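Local coordinates for protein yeast glycogen phosphorylase (Saccharomyces cerevisiae, PDB 1YGP) that belongs to the carbohydrate phosphorylases of the GT-B clan and carries pyridoxal-5'-phosphate in its ligand pocket, at residues Y662-C673 and P801-D809. Residues are numbered along the deposited sequence; the frame is centred on the assembly and turned at random.
Sequences YMAKLIIKLINC and PNEFKPLVD
Helix 662-673 and the short helix 805-809 cross at -108°, their axes 10.1 Å apart at closest approach, with M663 opposite L807 and L666 opposite F804, the N-cap residue of the second helix. A type I turn from N802 to K805 leads into that helix and brings F804 up against the longer one. Its ring reaches the helix because CG stands anti to the carbonyl carbon (chi1 -64°), and a broad, flat phenyl suits a site bordered by several helical side chains. CD2 of L670 sits over one face, 3.8 Å from the ring centroid and displaced toward the rim, a CH-pi contact. At the edge, in the ring plane, lie CB of K669 and the sulfur of C673, whose SG is 3.5 Å from F804 CZ. L666, whose side chain starts out toward 801-809, uses its branching to meet two neighbours: CD2 comes to 3.9 Å from F804 CD1, while CD1 meets P806.

M663 lies one turn earlier; bent at chi2 and chi3, its flexible chain carries CE to 3.8 Å from P806 CB and lays SD along the backbone of L807. The compact proline ring also has its CG at the edge of the Y662 ring. L807, likewise forked, sends one methyl to I667 and the other to L670, which also touch helix 615-634.

Beside the F804 ring, K669 and E803 form a long salt bridge, NZ to OE1 at 3.8 Å. Lysine suits this place because its aliphatic part lies against the phenyl while its amine reaches the carboxylate, which the extended glutamate chain brings near; Y204 makes weak hydrogen bonds to both.

No hydrogen bond joins the two segments, so the entry to helix 805-813 rests on helix 662-678, which flanks the parallel six-stranded sheet, chiefly through apolar, aromatic and sulfur contacts, with the long salt bridge probably adding only modest attraction.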
loop_
_atom_site.group_PDB
_atom_site.type_symbol
_atom_site.label_atom_id
_atom_site.label_comp_id
_atom_site.label_asym_id
_atom_site.label_seq_id
_atom_site.Cartn_x
_atom_site.Cartn_y
_atom_site.Cartn_z
ATOM N N TYR A 662 12.473 -26.683 17.338
ATOM C CA TYR A 662 12.135 -26.852 18.739
ATOM C C TYR A 662 13.276 -26.599 19.716
ATOM O O TYR A 662 13.111 -25.852 20.688
ATOM C CB TYR A 662 11.594 -28.260 19.007
ATOM C CG TYR A 662 11.182 -28.469 20.472
ATOM C CD1 TYR A 662 10.172 -27.678 21.039
ATOM C CD2 TYR A 662 11.841 -29.433 21.255
ATOM C CE1 TYR A 662 9.826 -27.849 22.385
ATOM C CE2 TYR A 662 11.498 -29.604 22.601
ATOM C CZ TYR A 662 10.488 -28.809 23.163
ATOM O OH TYR A 662 10.137 -28.961 24.498
ATOM N N MET A 663 14.433 -27.219 19.480
ATOM C CA MET A 663 15.559 -27.054 20.386
ATOM C C MET A 663 16.024 -25.601 20.412
ATOM O O MET A 663 16.340 -25.084 21.488
ATOM C CB MET A 663 16.702 -27.961 19.954
ATOM C CG MET A 663 17.623 -28.345 21.110
ATOM S SD MET A 663 16.865 -29.380 22.392
ATOM C CE MET A 663 16.477 -30.809 21.428
ATOM N N ALA A 664 16.003 -24.876 19.285
ATOM C CA ALA A 664 16.453 -23.492 19.309
ATOM C C ALA A 664 15.458 -22.658 20.109
ATOM O O ALA A 664 15.828 -21.860 20.978
ATOM C CB ALA A 664 16.546 -22.971 17.909
ATOM N N LYS A 665 14.166 -22.911 19.913
ATOM C CA LYS A 665 13.165 -22.254 20.723
ATOM C C LYS A 665 13.307 -22.628 22.201
ATOM O O LYS A 665 13.062 -21.763 23.053
ATOM C CB LYS A 665 11.791 -22.617 20.186
ATOM C CG LYS A 665 11.382 -21.615 19.125
ATOM C CD LYS A 665 10.186 -22.102 18.338
ATOM C CE LYS A 665 9.614 -20.941 17.553
ATOM N NZ LYS A 665 8.230 -21.194 17.160
ATOM N N LEU A 666 13.751 -23.835 22.572
ATOM C CA LEU A 666 13.970 -24.158 23.982
ATOM C C LEU A 666 15.089 -23.311 24.518
ATOM O O LEU A 666 14.973 -22.809 25.641
ATOM C CB LEU A 666 14.416 -25.590 24.267
ATOM C CG LEU A 666 13.394 -26.657 24.583
ATOM C CD1 LEU A 666 14.088 -27.986 24.843
ATOM C CD2 LEU A 666 12.602 -26.232 25.813
ATOM N N ILE A 667 16.140 -23.095 23.712
ATOM C CA ILE A 667 17.286 -22.372 24.208
ATOM C C ILE A 667 16.882 -20.937 24.515
ATOM O O ILE A 667 17.320 -20.384 25.539
ATOM C CB ILE A 667 18.421 -22.456 23.178
ATOM C CG1 ILE A 667 18.903 -23.908 23.124
ATOM C CG2 ILE A 667 19.575 -21.523 23.567
ATOM C CD1 ILE A 667 20.043 -24.240 22.132
ATOM N N ILE A 668 15.978 -20.345 23.727
ATOM C CA ILE A 668 15.519 -18.997 24.032
ATOM C C ILE A 668 14.772 -19.024 25.354
ATOM O O ILE A 668 15.039 -18.136 26.166
ATOM C CB ILE A 668 14.627 -18.474 22.883
ATOM C CG1 ILE A 668 15.475 -18.298 21.612
ATOM C CG2 ILE A 668 14.010 -17.150 23.274
ATOM C CD1 ILE A 668 14.771 -17.803 20.339
ATOM N N LYS A 669 13.926 -20.020 25.661
ATOM C CA LYS A 669 13.186 -20.025 26.921
ATOM C C LYS A 669 14.173 -20.156 28.070
ATOM O O LYS A 669 14.108 -19.394 29.043
ATOM C CB LYS A 669 12.184 -21.186 26.982
ATOM C CG LYS A 669 11.355 -21.308 28.266
ATOM C CD LYS A 669 10.637 -19.989 28.489
ATOM C CE LYS A 669 9.986 -19.782 29.855
ATOM N NZ LYS A 669 8.826 -20.635 30.004
ATOM N N LEU A 670 15.156 -21.042 27.906
ATOM C CA LEU A 670 16.157 -21.281 28.919
ATOM C C LEU A 670 16.926 -20.021 29.264
ATOM O O LEU A 670 17.094 -19.780 30.466
ATOM C CB LEU A 670 17.103 -22.377 28.431
ATOM C CG LEU A 670 17.925 -23.260 29.390
ATOM C CD1 LEU A 670 19.390 -23.044 29.038
ATOM C CD2 LEU A 670 17.602 -22.974 30.862
ATOM N N ILE A 671 17.328 -19.189 28.287
ATOM C CA ILE A 671 18.049 -17.942 28.554
ATOM C C ILE A 671 17.149 -17.042 29.385
ATOM O O ILE A 671 17.578 -16.483 30.400
ATOM C CB ILE A 671 18.416 -17.214 27.252
ATOM C CG1 ILE A 671 19.341 -18.057 26.391
ATOM C CG2 ILE A 671 19.145 -15.935 27.596
ATOM C CD1 ILE A 671 19.509 -17.616 24.906
ATOM N N ASN A 672 15.870 -16.976 29.014
ATOM C CA ASN A 672 14.891 -16.149 29.712
ATOM C C ASN A 672 14.621 -16.584 31.142
ATOM O O ASN A 672 14.458 -15.762 32.048
ATOM C CB ASN A 672 13.588 -16.137 28.921
ATOM C CG ASN A 672 13.714 -15.265 27.678
ATOM O OD1 ASN A 672 14.137 -14.111 27.761
ATOM N ND2 ASN A 672 13.359 -15.754 26.496
ATOM N N CYS A 673 14.649 -17.883 31.367
ATOM C CA CYS A 673 14.530 -18.420 32.699
ATOM C C CYS A 673 15.753 -18.070 33.565
ATOM O O CYS A 673 15.633 -17.593 34.713
ATOM C CB CYS A 673 14.365 -19.915 32.597
ATOM S SG CYS A 673 12.823 -20.376 31.760
ATOM N N PRO A 801 8.934 -28.856 35.778
ATOM C CA PRO A 801 10.273 -29.201 36.232
ATOM C C PRO A 801 10.991 -30.205 35.342
ATOM O O PRO A 801 11.843 -30.944 35.821
ATOM C CB PRO A 801 10.070 -29.707 37.638
ATOM C CG PRO A 801 8.706 -29.174 38.014
ATOM C CD PRO A 801 7.933 -29.324 36.717
ATOM N N ASN A 802 10.619 -30.362 34.068
ATOM C CA ASN A 802 11.340 -31.219 33.157
ATOM C C ASN A 802 11.164 -30.699 31.734
ATOM O O ASN A 802 11.314 -31.403 30.736
ATOM C CB ASN A 802 10.824 -32.661 33.321
ATOM C CG ASN A 802 11.983 -33.603 33.647
ATOM O OD1 ASN A 802 12.227 -34.574 32.932
ATOM N ND2 ASN A 802 12.785 -33.392 34.685
ATOM N N GLU A 803 10.911 -29.395 31.608
ATOM C CA GLU A 803 10.791 -28.735 30.310
ATOM C C GLU A 803 12.085 -28.723 29.501
ATOM O O GLU A 803 12.075 -28.935 28.286
ATOM C CB GLU A 803 10.328 -27.304 30.516
ATOM C CG GLU A 803 10.176 -26.545 29.211
ATOM C CD GLU A 803 9.168 -25.422 29.291
ATOM O OE1 GLU A 803 9.485 -24.377 29.853
ATOM O OE2 GLU A 803 8.061 -25.602 28.795
ATOM N N PHE A 804 13.222 -28.503 30.179
ATOM C CA PHE A 804 14.523 -28.385 29.525
ATOM C C PHE A 804 15.266 -29.698 29.311
ATOM O O PHE A 804 16.445 -29.727 28.950
ATOM C CB PHE A 804 15.381 -27.399 30.342
ATOM C CG PHE A 804 14.793 -25.986 30.343
ATOM C CD1 PHE A 804 14.391 -25.373 29.138
ATOM C CD2 PHE A 804 14.622 -25.309 31.550
ATOM C CE1 PHE A 804 13.817 -24.097 29.152
ATOM C CE2 PHE A 804 14.049 -24.034 31.560
ATOM C CZ PHE A 804 13.645 -23.430 30.365
ATOM N N LYS A 805 14.532 -30.810 29.431
ATOM C CA LYS A 805 15.087 -32.146 29.316
ATOM C C LYS A 805 15.645 -32.476 27.937
ATOM O O LYS A 805 16.776 -32.952 27.921
ATOM C CB LYS A 805 14.037 -33.202 29.676
ATOM C CG LYS A 805 14.686 -34.299 30.481
ATOM C CD LYS A 805 13.986 -35.644 30.466
ATOM C CE LYS A 805 14.534 -36.538 31.576
ATOM N NZ LYS A 805 15.990 -36.565 31.650
ATOM N N PRO A 806 15.034 -32.282 26.761
ATOM C CA PRO A 806 15.628 -32.605 25.460
ATOM C C PRO A 806 17.040 -32.070 25.226
ATOM O O PRO A 806 17.888 -32.736 24.622
ATOM C CB PRO A 806 14.632 -32.069 24.483
ATOM C CG PRO A 806 13.341 -32.333 25.202
ATOM C CD PRO A 806 13.664 -31.828 26.588
ATOM N N LEU A 807 17.311 -30.879 25.771
ATOM C CA LEU A 807 18.617 -30.250 25.697
ATOM C C LEU A 807 19.619 -31.080 26.504
ATOM O O LEU A 807 20.588 -31.600 25.951
ATOM C CB LEU A 807 18.488 -28.831 26.245
ATOM C CG LEU A 807 19.663 -27.887 26.115
ATOM C CD1 LEU A 807 20.097 -27.809 24.655
ATOM C CD2 LEU A 807 19.258 -26.517 26.628
ATOM N N VAL A 808 19.358 -31.298 27.796
ATOM C CA VAL A 808 20.209 -32.093 28.682
ATOM C C VAL A 808 20.410 -33.477 28.092
ATOM O O VAL A 808 21.547 -33.930 27.960
ATOM C CB VAL A 808 19.557 -32.207 30.066
ATOM C CG1 VAL A 808 20.382 -33.049 31.003
ATOM C CG2 VAL A 808 19.477 -30.837 30.667
ATOM N N ASP A 809 19.364 -34.157 27.653
ATOM C CA ASP A 809 19.545 -35.461 27.056
ATOM C C ASP A 809 20.224 -35.453 25.711
ATOM O O ASP A 809 20.637 -36.536 25.284
ATOM C CB ASP A 809 18.223 -36.174 26.895
ATOM C CG ASP A 809 17.484 -36.443 28.196
ATOM O OD1 ASP A 809 18.070 -36.358 29.284
ATOM O OD2 ASP A 809 16.292 -36.736 28.099
#